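Side-chain contacts in Cif (Cell cycle inhibiting factor) (Escherichia coli, PDB 3EFY), which deamidates a specific glutamine of host NEDD8, blocking cullin-RING ubiquitin ligases and so halting the host cell cycle: residues A[40-45]-A[118-123]; A[56-61]-A[67-72]; A[132-137]-A[144-149]; A[71-76]-A[164-169]. All blocks are in the same frame, centred on the assembly; numbering follows the deposited sequence.

Contact 1: residues A[40-45]-A[118-123]; sequences EQLQER and NYFSCM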
# COMPACT_ATOMS: atom_id res chain seq x y z
N GLU A 40 -11.04 -27.09 5.96
CA GLU A 40 -11.34 -28.20 5.05
C GLU A 40 -11.24 -27.76 3.61
O GLU A 40 -10.67 -28.46 2.78
CB GLU A 40 -12.72 -28.77 5.37
CG GLU A 40 -13.41 -29.61 4.32
CD GLU A 40 -14.91 -29.73 4.65
OE1 GLU A 40 -15.75 -29.02 4.02
OE2 GLU A 40 -15.22 -30.48 5.59
N GLN A 41 -11.77 -26.58 3.32
CA GLN A 41 -11.65 -26.00 2.01
C GLN A 41 -10.18 -25.78 1.57
O GLN A 41 -9.77 -26.07 0.45
CB GLN A 41 -12.39 -24.67 2.02
CG GLN A 41 -12.99 -24.28 0.81
CD GLN A 41 -13.95 -23.08 1.00
OE1 GLN A 41 -14.19 -22.58 2.13
NE2 GLN A 41 -14.51 -22.63 -0.10
N LEU A 42 -9.38 -25.21 2.47
CA LEU A 42 -8.00 -24.98 2.19
C LEU A 42 -7.27 -26.32 1.91
O LEU A 42 -6.50 -26.43 0.97
CB LEU A 42 -7.31 -24.29 3.40
CG LEU A 42 -5.78 -24.16 3.21
CD1 LEU A 42 -5.43 -23.21 2.05
CD2 LEU A 42 -5.10 -23.71 4.49
N GLN A 43 -7.55 -27.35 2.70
CA GLN A 43 -6.90 -28.67 2.54
C GLN A 43 -7.20 -29.25 1.11
O GLN A 43 -6.29 -29.76 0.43
CB GLN A 43 -7.29 -29.65 3.65
CG GLN A 43 -6.75 -29.26 5.03
CD GLN A 43 -7.34 -30.06 6.18
OE1 GLN A 43 -8.47 -30.58 6.08
NE2 GLN A 43 -6.61 -30.14 7.30
N GLU A 44 -8.43 -29.06 0.67
CA GLU A 44 -8.79 -29.45 -0.72
C GLU A 44 -8.05 -28.64 -1.73
O GLU A 44 -7.52 -29.22 -2.69
CB GLU A 44 -10.30 -29.42 -0.96
CG GLU A 44 -11.06 -30.42 -0.12
CD GLU A 44 -10.83 -31.83 -0.58
OE1 GLU A 44 -10.83 -32.07 -1.82
OE2 GLU A 44 -10.62 -32.69 0.29
N ARG A 45 -7.97 -27.31 -1.55
CA ARG A 45 -7.27 -26.47 -2.50
C ARG A 45 -5.78 -26.86 -2.56
O ARG A 45 -5.17 -26.82 -3.62
CB ARG A 45 -7.44 -24.99 -2.15
CG ARG A 45 -8.86 -24.42 -2.42
CD ARG A 45 -9.16 -24.27 -3.98
NE ARG A 45 -8.18 -23.43 -4.64
CZ ARG A 45 -8.15 -22.10 -4.58
NH1 ARG A 45 -9.08 -21.41 -3.91
NH2 ARG A 45 -7.16 -21.44 -5.14
N ASN A 118 0.51 -29.35 8.85
CA ASN A 118 0.40 -30.27 9.96
C ASN A 118 0.04 -29.50 11.22
O ASN A 118 -0.82 -29.93 11.99
CB ASN A 118 1.70 -31.02 10.18
CG ASN A 118 1.63 -31.96 11.40
OD1 ASN A 118 2.22 -31.69 12.46
ND2 ASN A 118 0.88 -33.06 11.26
N TYR A 119 0.66 -28.34 11.41
CA TYR A 119 0.31 -27.47 12.55
C TYR A 119 -1.18 -27.10 12.53
O TYR A 119 -1.89 -27.20 13.55
CB TYR A 119 1.25 -26.19 12.63
CG TYR A 119 0.64 -25.11 13.44
CD1 TYR A 119 0.61 -25.19 14.83
CD2 TYR A 119 -0.07 -24.07 12.82
CE1 TYR A 119 -0.05 -24.26 15.58
CE2 TYR A 119 -0.71 -23.11 13.57
CZ TYR A 119 -0.70 -23.20 14.95
OH TYR A 119 -1.37 -22.31 15.72
N PHE A 120 -1.72 -26.66 11.38
CA PHE A 120 -3.13 -26.30 11.30
C PHE A 120 -4.00 -27.49 11.74
O PHE A 120 -4.97 -27.35 12.51
CB PHE A 120 -3.57 -25.93 9.86
CG PHE A 120 -2.88 -24.73 9.26
CD1 PHE A 120 -2.45 -23.68 10.00
CD2 PHE A 120 -2.74 -24.66 7.89
CE1 PHE A 120 -1.83 -22.63 9.41
CE2 PHE A 120 -2.17 -23.61 7.29
CZ PHE A 120 -1.70 -22.59 8.03
N SER A 121 -3.63 -28.66 11.24
CA SER A 121 -4.38 -29.87 11.54
C SER A 121 -4.36 -30.19 13.04
O SER A 121 -5.40 -30.43 13.64
CB SER A 121 -3.86 -31.05 10.73
OG SER A 121 -4.71 -32.15 10.98
N CYS A 122 -3.19 -30.16 13.64
CA CYS A 122 -3.06 -30.40 15.09
C CYS A 122 -3.83 -29.37 15.93
O CYS A 122 -4.60 -29.75 16.80
CB CYS A 122 -1.59 -30.38 15.51
SG CYS A 122 -0.64 -31.76 14.87
N MET A 123 -3.65 -28.08 15.65
CA MET A 123 -4.33 -27.05 16.42
C MET A 123 -5.84 -27.12 16.27
O MET A 123 -6.59 -26.90 17.22
CB MET A 123 -3.79 -25.66 16.03
CG MET A 123 -4.34 -24.48 16.75
SD MET A 123 -3.83 -24.49 18.50
CE MET A 123 -2.26 -25.26 18.32
O HOH W 1 -7.16 -31.83 9.57
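Leu42 and Phe120 join two helices, 39-47 and 113-124, that pack on the antiparallel sheet of the papain-like fold expected for this clan. Between them the segments hide just 96 Å² of surface. Along 40-45, Leu42 is the first residue to take part. Its CG stands anti to the backbone N (chi1 173°), and the CD2 branch leads toward the other helix. CD2 comes within 4.1 Å of Phe120 CE2. The two side chains cross at about a right angle, and the methyl group approaches the ring obliquely. Both residues are buried. The Phe120 ring also meets Phe159 and Phe161 of strand 159-166 edge-to-face, while Leu42 touches Phe161, so this strand lies beneath the helix pair.

Gln43 comes next, on the solvent side of the leucine. Gln43 CA and Ser121 CA, 9.4 Å apart, are the nearest pair of CA atoms between the segments. The aliphatic part of the chain is stretched out (chi2 169°), and this carries the amide toward the other helix. No direct hydrogen bond joins the two segments. A water spans the gap instead. It accepts from Gln43 NE2 at 2.9 Å. The same water is hydrogen-bonded to Ser121 OG at 2.8 Å, and that hydroxyl also has a weak bond to Gln125 OE1. Beside the water, Gln43 NE2 lies 4.5 Å from Ser121 CB.

Contact 2: residues A[56-61]-A[67-72]; sequences VLRVND and AYIVDI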
# COMPACT_ATOMS: atom_id res chain seq x y z
N VAL A 56 -0.40 -16.67 -2.16
CA VAL A 56 -0.26 -16.14 -0.80
C VAL A 56 -1.50 -16.50 0.01
O VAL A 56 -2.64 -16.38 -0.49
CB VAL A 56 0.04 -14.63 -0.87
CG1 VAL A 56 -1.03 -13.76 -1.60
CG2 VAL A 56 0.32 -14.13 0.48
N LEU A 57 -1.28 -16.95 1.23
CA LEU A 57 -2.29 -17.40 2.14
C LEU A 57 -2.29 -16.54 3.39
O LEU A 57 -1.27 -16.48 4.13
CB LEU A 57 -2.03 -18.85 2.52
CG LEU A 57 -2.93 -19.54 3.50
CD1 LEU A 57 -4.33 -19.83 2.87
CD2 LEU A 57 -2.30 -20.88 3.95
N ARG A 58 -3.43 -15.86 3.62
CA ARG A 58 -3.60 -15.11 4.88
C ARG A 58 -4.28 -16.00 5.90
O ARG A 58 -5.33 -16.57 5.62
CB ARG A 58 -4.43 -13.84 4.68
CG ARG A 58 -4.40 -12.96 5.93
CD ARG A 58 -5.51 -11.95 5.85
NE ARG A 58 -5.46 -10.96 6.94
CZ ARG A 58 -5.76 -11.20 8.22
NH1 ARG A 58 -6.11 -12.41 8.62
NH2 ARG A 58 -5.69 -10.21 9.11
N VAL A 59 -3.64 -16.18 7.06
CA VAL A 59 -4.14 -17.01 8.11
C VAL A 59 -4.64 -16.21 9.31
O VAL A 59 -3.89 -15.43 9.89
CB VAL A 59 -3.04 -17.96 8.68
CG1 VAL A 59 -3.65 -18.94 9.67
CG2 VAL A 59 -2.32 -18.69 7.48
N ASN A 60 -5.88 -16.44 9.68
CA ASN A 60 -6.49 -15.89 10.91
C ASN A 60 -6.60 -17.08 11.84
O ASN A 60 -7.45 -17.97 11.66
CB ASN A 60 -7.85 -15.26 10.55
CG ASN A 60 -8.14 -13.98 11.26
OD1 ASN A 60 -9.30 -13.82 11.73
ND2 ASN A 60 -7.21 -13.01 11.31
N ASP A 61 -5.64 -17.19 12.76
CA ASP A 61 -5.50 -18.32 13.64
C ASP A 61 -6.11 -17.99 15.00
O ASP A 61 -5.48 -17.39 15.84
CB ASP A 61 -4.00 -18.65 13.73
CG ASP A 61 -3.65 -19.91 14.49
OD1 ASP A 61 -4.43 -20.37 15.34
OD2 ASP A 61 -2.51 -20.41 14.22
N ALA A 67 -2.47 -13.67 13.57
CA ALA A 67 -2.61 -13.66 12.10
C ALA A 67 -1.24 -13.57 11.43
O ALA A 67 -0.32 -12.96 11.95
CB ALA A 67 -3.48 -12.48 11.64
N TYR A 68 -1.11 -14.15 10.23
CA TYR A 68 0.19 -14.24 9.58
C TYR A 68 0.01 -14.67 8.12
O TYR A 68 -1.08 -15.07 7.75
CB TYR A 68 1.13 -15.20 10.35
CG TYR A 68 0.54 -16.49 10.75
CD1 TYR A 68 0.61 -17.62 9.92
CD2 TYR A 68 -0.18 -16.67 11.95
CE1 TYR A 68 0.06 -18.84 10.32
CE2 TYR A 68 -0.74 -17.83 12.29
CZ TYR A 68 -0.65 -18.95 11.48
OH TYR A 68 -1.22 -20.14 11.90
N ILE A 69 1.09 -14.61 7.36
CA ILE A 69 1.06 -14.87 5.88
C ILE A 69 1.93 -16.08 5.59
O ILE A 69 3.05 -16.17 6.10
CB ILE A 69 1.59 -13.70 5.12
CG1 ILE A 69 0.82 -12.38 5.39
CG2 ILE A 69 1.56 -14.02 3.61
CD1 ILE A 69 -0.67 -12.49 5.15
N VAL A 70 1.44 -16.99 4.73
CA VAL A 70 2.25 -18.09 4.18
C VAL A 70 2.34 -17.85 2.68
O VAL A 70 1.31 -17.70 1.99
CB VAL A 70 1.64 -19.40 4.48
CG1 VAL A 70 2.51 -20.55 3.85
CG2 VAL A 70 1.52 -19.62 5.99
N ASP A 71 3.58 -17.72 2.22
CA ASP A 71 3.91 -17.42 0.81
C ASP A 71 4.31 -18.80 0.23
O ASP A 71 5.27 -19.44 0.74
CB ASP A 71 5.02 -16.38 0.78
CG ASP A 71 5.57 -16.07 -0.62
OD1 ASP A 71 5.12 -16.69 -1.60
OD2 ASP A 71 6.46 -15.18 -0.72
N ILE A 72 3.62 -19.21 -0.84
CA ILE A 72 3.83 -20.48 -1.52
C ILE A 72 4.32 -20.22 -2.96
O ILE A 72 3.52 -20.06 -3.86
CB ILE A 72 2.59 -21.36 -1.51
CG1 ILE A 72 2.02 -21.56 -0.09
CG2 ILE A 72 2.90 -22.75 -2.14
CD1 ILE A 72 0.60 -22.03 -0.08
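Asp61 OD2 is gripped by two tyrosine hydroxyls. Tyr68 OH donates to it at 2.7 Å, and Tyr119 OH of helix 113-124 is its second partner. The setting is a beta hairpin, strands 54-61 and 66-72, in the middle of the antiparallel sheet. Tyr68 OH meets OD2 on its anti side, 20° out of the carboxylate plane. The other oxygen, OD1, is bonded to Leu64 N in the turn.

The Tyr68 ring lies against Val59 of the partner strand, with its CG between the backbone N and the carbonyl carbon (chi1 46°). One face rests on Val59, with CB 3.9 Å from the ring centroid, a CH-pi contact. Val59 CG1 lies under the phenol end, 3.5 Å from Tyr68 CZ. Tyr68 also packs against His66 and Gln86, both active-site residues, which places this end of the hairpin beside the active site.

Backbone bonds pair Leu57 with Val70 and Val59 with Tyr68, each in both directions. On the face of Val56, Arg58 and Ile69, helix 10-22 covers the strands. Arg58 runs out extended past Ile69, its CG 3.8 Å from Ile69 CD1. Its NE bonds to Asn15 OD1 of that helix, and the guanidinium passes Ala67 CB obliquely. Packing is tightest at the far end, where Val56 CG2 presses to 3.4 Å from Ile69 CG2.

Contact 3: residues A[132-137]-A[144-149]; sequences QIATLF and KMLRKE
The last turns of helix 130-137 face an irregular run of chain, 144-149, and the nearest CA atoms, Ala134 CA and Leu146 CA, are 7.3 Å apart. Residues 144-145 and 148-149 are short 3-10 turns, and Leu146 lies in the extended link between them. Its side chain makes the whole contact from that side. CG is anti to the carbonyl carbon (chi1 -58°) and CD1 continues the chain outward (chi2 179°), which carries this one methyl group to the helix surface.

Leu146 CD1 settles over the junction of Ile133 and Ala134. It is 3.8 Å from Ile133 CG2, the methyl branch that lies beside the carbonyl carbon of its own residue. It reaches the helix backbone as well, 3.8 Å from Ala134 N. The small Ala134 side chain touches the same methyl group, its CB 4.0 Å from Leu146 CD1. Ile133 and Leu146 cross obliquely.

This is plain apolar packing of a loop on a helix, within the connection that leads from helix 130-137 to strand 159-166 of the sheet. No hydrogen bond links the two segments. Leu146 also touches Leu130, one turn earlier in the helix, and Thr94 of another loop, while Arg147 pairs with Val93 through the backbone. Ile133 packs in turn on Leu64, in the hairpin turn. At the end of the helix, Phe137 O accepts a hydrogen bond from NE2 of the active-site residue Gln86.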
# COMPACT_ATOMS: atom_id res chain seq x y z
N GLN A 132 6.29 -27.55 18.37
CA GLN A 132 5.81 -27.29 16.99
C GLN A 132 5.57 -25.78 16.81
O GLN A 132 6.02 -25.16 15.86
CB GLN A 132 4.55 -28.09 16.77
CG GLN A 132 3.89 -27.86 15.45
CD GLN A 132 2.70 -28.78 15.23
OE1 GLN A 132 1.77 -28.86 16.05
NE2 GLN A 132 2.73 -29.47 14.10
N ILE A 133 4.90 -25.17 17.78
CA ILE A 133 4.58 -23.73 17.74
C ILE A 133 5.84 -22.89 17.80
O ILE A 133 6.03 -21.95 17.04
CB ILE A 133 3.58 -23.34 18.87
CG1 ILE A 133 2.24 -24.01 18.67
CG2 ILE A 133 3.40 -21.79 18.98
CD1 ILE A 133 1.33 -23.86 19.88
N ALA A 134 6.77 -23.22 18.71
CA ALA A 134 8.02 -22.48 18.76
C ALA A 134 8.85 -22.57 17.52
O ALA A 134 9.44 -21.58 17.08
CB ALA A 134 8.87 -22.92 19.96
N THR A 135 8.91 -23.76 16.93
CA THR A 135 9.68 -23.98 15.70
C THR A 135 9.16 -23.12 14.54
O THR A 135 9.93 -22.55 13.80
CB THR A 135 9.71 -25.43 15.30
OG1 THR A 135 10.48 -26.15 16.28
CG2 THR A 135 10.39 -25.61 13.96
N LEU A 136 7.85 -22.97 14.48
CA LEU A 136 7.23 -22.18 13.40
C LEU A 136 7.24 -20.67 13.66
O LEU A 136 7.49 -19.89 12.74
CB LEU A 136 5.80 -22.66 13.16
CG LEU A 136 5.69 -24.05 12.51
CD1 LEU A 136 4.26 -24.62 12.61
CD2 LEU A 136 6.19 -23.94 11.02
N PHE A 137 6.95 -20.26 14.91
CA PHE A 137 6.56 -18.87 15.15
C PHE A 137 7.53 -18.05 16.00
O PHE A 137 7.52 -16.83 15.93
CB PHE A 137 5.17 -18.81 15.80
CG PHE A 137 4.05 -19.35 14.94
CD1 PHE A 137 3.55 -18.57 13.90
CD2 PHE A 137 3.51 -20.59 15.17
CE1 PHE A 137 2.54 -19.10 13.06
CE2 PHE A 137 2.51 -21.09 14.37
CZ PHE A 137 2.04 -20.34 13.30
N LYS A 144 10.34 -21.95 25.86
CA LYS A 144 10.18 -21.28 27.16
C LYS A 144 9.61 -19.88 27.03
O LYS A 144 9.15 -19.32 28.04
CB LYS A 144 11.50 -21.20 27.92
CG LYS A 144 12.06 -22.57 28.23
CD LYS A 144 13.29 -22.46 29.07
CE LYS A 144 13.84 -23.85 29.40
NZ LYS A 144 15.25 -23.73 29.93
N MET A 145 9.62 -19.30 25.83
CA MET A 145 9.04 -17.97 25.64
C MET A 145 7.54 -17.98 25.37
O MET A 145 6.92 -16.91 25.33
CB MET A 145 9.75 -17.20 24.53
CG MET A 145 11.21 -16.91 24.74
SD MET A 145 11.29 -15.74 26.12
CE MET A 145 11.86 -16.85 27.38
N LEU A 146 6.95 -19.16 25.16
CA LEU A 146 5.54 -19.27 24.87
C LEU A 146 4.74 -19.32 26.13
O LEU A 146 5.25 -19.68 27.20
CB LEU A 146 5.24 -20.52 24.08
CG LEU A 146 5.99 -20.61 22.76
CD1 LEU A 146 5.59 -21.95 22.11
CD2 LEU A 146 5.72 -19.43 21.79
N ARG A 147 3.48 -18.96 26.00
CA ARG A 147 2.52 -19.05 27.08
C ARG A 147 1.32 -19.90 26.66
O ARG A 147 0.34 -19.38 26.11
CB ARG A 147 2.09 -17.65 27.50
CG ARG A 147 3.22 -16.87 28.22
CD ARG A 147 2.71 -15.59 28.79
NE ARG A 147 3.76 -14.88 29.53
CZ ARG A 147 3.59 -13.68 30.07
NH1 ARG A 147 2.43 -13.05 29.99
NH2 ARG A 147 4.61 -13.12 30.69
N LYS A 148 1.39 -21.20 26.94
CA LYS A 148 0.35 -22.11 26.52
C LYS A 148 -1.02 -21.75 27.08
O LYS A 148 -2.02 -22.03 26.43
CB LYS A 148 0.70 -23.55 26.87
CG LYS A 148 0.45 -23.94 28.31
CD LYS A 148 0.52 -25.48 28.44
CE LYS A 148 0.53 -25.91 29.89
NZ LYS A 148 1.78 -25.39 30.55
N GLU A 149 -1.04 -21.14 28.28
CA GLU A 149 -2.25 -20.59 28.90
C GLU A 149 -3.11 -19.70 28.01
O GLU A 149 -4.31 -19.56 28.22
CB GLU A 149 -1.88 -19.82 30.23
CG GLU A 149 -0.91 -18.59 30.16
CD GLU A 149 0.58 -18.93 30.38
OE1 GLU A 149 0.97 -20.06 30.01
OE2 GLU A 149 1.35 -18.08 30.99

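Contact 4: residues A[71-76]-A[164-169]; sequences DIPKGE and FEYDTD
The Tyr166 ring meets the Asp71 carboxylate at its edge, with Asp71 OD1 near the ring plane. The two planes are turned 71° against each other, and the side chains cross at about a right angle. Phe21 packs against the same Tyr166 ring edge-to-face.

The hydroxyl makes the bond. Tyr166 OH donates to Asp71 OD1 at 2.6 Å, and OD1 accepts with its syn lone pair, on the side of OD2. Asp71 OD2 therefore lies fairly near, 3.5 Å from Tyr166 OH, but it has its own partner in Tyr85 OH. Two tyrosines thus hold the two oxygens of one buried carboxylate, which fixes its rotation. Their hydroxyls would probably help to stabilise a negative charge there. Tyr166 reaches the aspartate because its CG lies between the backbone N and the carbonyl carbon (chi1 74°), which swings the ring away from its own strand. Pro73 borders the hydroxyl more loosely, its CA 4.2 Å from Tyr166 OH. From Pro73 on, the chain leaves the strand as a loop.

The bond ties together two strands that are not neighbours in the five-stranded antiparallel sheet. Strand 54-61 runs between 66-72 and 159-166, and the tyrosine side chain passes over it, touching Val56. Helix 10-22 covers this face, with Phe21 against Asp71 and Leu22 against Tyr166. Just beyond the tyrosine, Asp167 leads into the C-terminal helix 168-184.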
# COMPACT_ATOMS: atom_id res chain seq x y z
N ASP A 71 3.58 -17.72 2.22
CA ASP A 71 3.91 -17.42 0.81
C ASP A 71 4.31 -18.80 0.23
O ASP A 71 5.27 -19.44 0.74
CB ASP A 71 5.02 -16.38 0.78
CG ASP A 71 5.57 -16.07 -0.62
OD1 ASP A 71 5.12 -16.69 -1.60
OD2 ASP A 71 6.46 -15.18 -0.72
N ILE A 72 3.62 -19.21 -0.84
CA ILE A 72 3.83 -20.48 -1.52
C ILE A 72 4.32 -20.22 -2.96
O ILE A 72 3.52 -20.06 -3.86
CB ILE A 72 2.59 -21.36 -1.51
CG1 ILE A 72 2.02 -21.56 -0.09
CG2 ILE A 72 2.90 -22.75 -2.14
CD1 ILE A 72 0.60 -22.03 -0.08
N PRO A 73 5.65 -20.17 -3.16
CA PRO A 73 6.12 -19.93 -4.53
C PRO A 73 5.80 -21.09 -5.47
O PRO A 73 5.39 -22.17 -5.04
CB PRO A 73 7.62 -19.81 -4.36
CG PRO A 73 7.79 -19.30 -2.93
CD PRO A 73 6.77 -20.06 -2.19
N LYS A 74 5.99 -20.81 -6.76
CA LYS A 74 6.01 -21.90 -7.75
C LYS A 74 6.93 -23.02 -7.25
O LYS A 74 8.05 -22.78 -6.78
CB LYS A 74 6.53 -21.37 -9.08
CG LYS A 74 5.63 -20.35 -9.72
CD LYS A 74 6.13 -19.88 -11.07
CE LYS A 74 5.18 -18.85 -11.66
NZ LYS A 74 5.69 -18.26 -12.96
N GLY A 75 6.46 -24.25 -7.35
CA GLY A 75 7.23 -25.40 -7.00
C GLY A 75 6.45 -26.69 -6.99
O GLY A 75 5.23 -26.71 -7.05
N GLU A 76 7.16 -27.82 -6.97
CA GLU A 76 6.51 -29.13 -6.95
C GLU A 76 5.80 -29.40 -5.63
O GLU A 76 6.27 -28.97 -4.57
CB GLU A 76 7.53 -30.26 -7.29
CG GLU A 76 8.08 -30.09 -8.72
CD GLU A 76 9.38 -30.89 -9.05
OE1 GLU A 76 9.66 -31.89 -8.39
OE2 GLU A 76 10.11 -30.50 -9.99
N PHE A 164 -4.95 -16.39 -2.43
CA PHE A 164 -4.88 -15.69 -3.70
C PHE A 164 -3.66 -16.11 -4.52
O PHE A 164 -2.56 -16.28 -3.98
CB PHE A 164 -4.76 -14.18 -3.50
CG PHE A 164 -5.96 -13.49 -2.93
CD1 PHE A 164 -6.20 -13.50 -1.57
CD2 PHE A 164 -6.81 -12.75 -3.74
CE1 PHE A 164 -7.28 -12.79 -1.03
CE2 PHE A 164 -7.89 -12.04 -3.18
CZ PHE A 164 -8.10 -12.08 -1.81
N GLU A 165 -3.81 -16.21 -5.86
CA GLU A 165 -2.64 -16.26 -6.71
C GLU A 165 -1.95 -14.92 -6.78
O GLU A 165 -2.61 -13.88 -6.75
CB GLU A 165 -3.09 -16.72 -8.13
CG GLU A 165 -1.92 -16.92 -9.06
CD GLU A 165 -2.29 -17.33 -10.50
OE1 GLU A 165 -3.49 -17.67 -10.74
OE2 GLU A 165 -1.33 -17.29 -11.34
N TYR A 166 -0.61 -14.90 -6.84
CA TYR A 166 0.09 -13.67 -7.09
C TYR A 166 1.12 -13.82 -8.20
O TYR A 166 1.52 -14.95 -8.51
CB TYR A 166 0.77 -13.16 -5.81
CG TYR A 166 2.02 -13.89 -5.35
CD1 TYR A 166 3.30 -13.52 -5.81
CD2 TYR A 166 1.95 -14.93 -4.44
CE1 TYR A 166 4.42 -14.14 -5.37
CE2 TYR A 166 3.07 -15.57 -3.99
CZ TYR A 166 4.33 -15.17 -4.44
OH TYR A 166 5.50 -15.77 -3.99
N ASP A 167 1.51 -12.67 -8.74
CA ASP A 167 2.55 -12.56 -9.78
C ASP A 167 3.78 -11.94 -9.16
O ASP A 167 3.69 -10.89 -8.53
CB ASP A 167 2.05 -11.65 -10.87
CG ASP A 167 0.88 -12.22 -11.59
OD1 ASP A 167 0.91 -13.43 -11.90
OD2 ASP A 167 -0.06 -11.45 -11.87
N THR A 168 4.92 -12.59 -9.35
CA THR A 168 6.16 -12.10 -8.78
C THR A 168 6.50 -10.68 -9.25
O THR A 168 7.04 -9.91 -8.49
CB THR A 168 7.26 -13.09 -9.05
OG1 THR A 168 8.47 -12.63 -8.43
CG2 THR A 168 7.41 -13.25 -10.54
N ASP A 169 6.10 -10.31 -10.48
CA ASP A 169 6.33 -8.95 -10.97
C ASP A 169 5.58 -7.90 -10.15
O ASP A 169 6.05 -6.77 -9.98
CB ASP A 169 5.87 -8.83 -12.43
CG ASP A 169 6.79 -9.47 -13.40
OD1 ASP A 169 7.94 -9.83 -13.06
OD2 ASP A 169 6.32 -9.61 -14.56

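Overall arrangement
The chain is the C-terminal part of the longer effector. Contact 2 is the hub of the four, at the middle of the sheet. Contact 1 packs on one face of it, their centres 12 Å apart; Leu42 CD1 lies 3.7 Å from Leu57 CD1. Contact 3 reaches the same hairpin through Phe137, whose CZ is 3.5 Å from Tyr68 CZ. Contact 4 shares Asp71 and Ile72 with contact 2. Contacts 3 and 4 lie on opposite sides of the chain's centre, their centres 28 Å apart. The active-site residues His66 and Gln86 sit beside Tyr68 of contact 2. The side chains of Phe120 and Ile133 are about 9 Å and about 8 Å from that of His66.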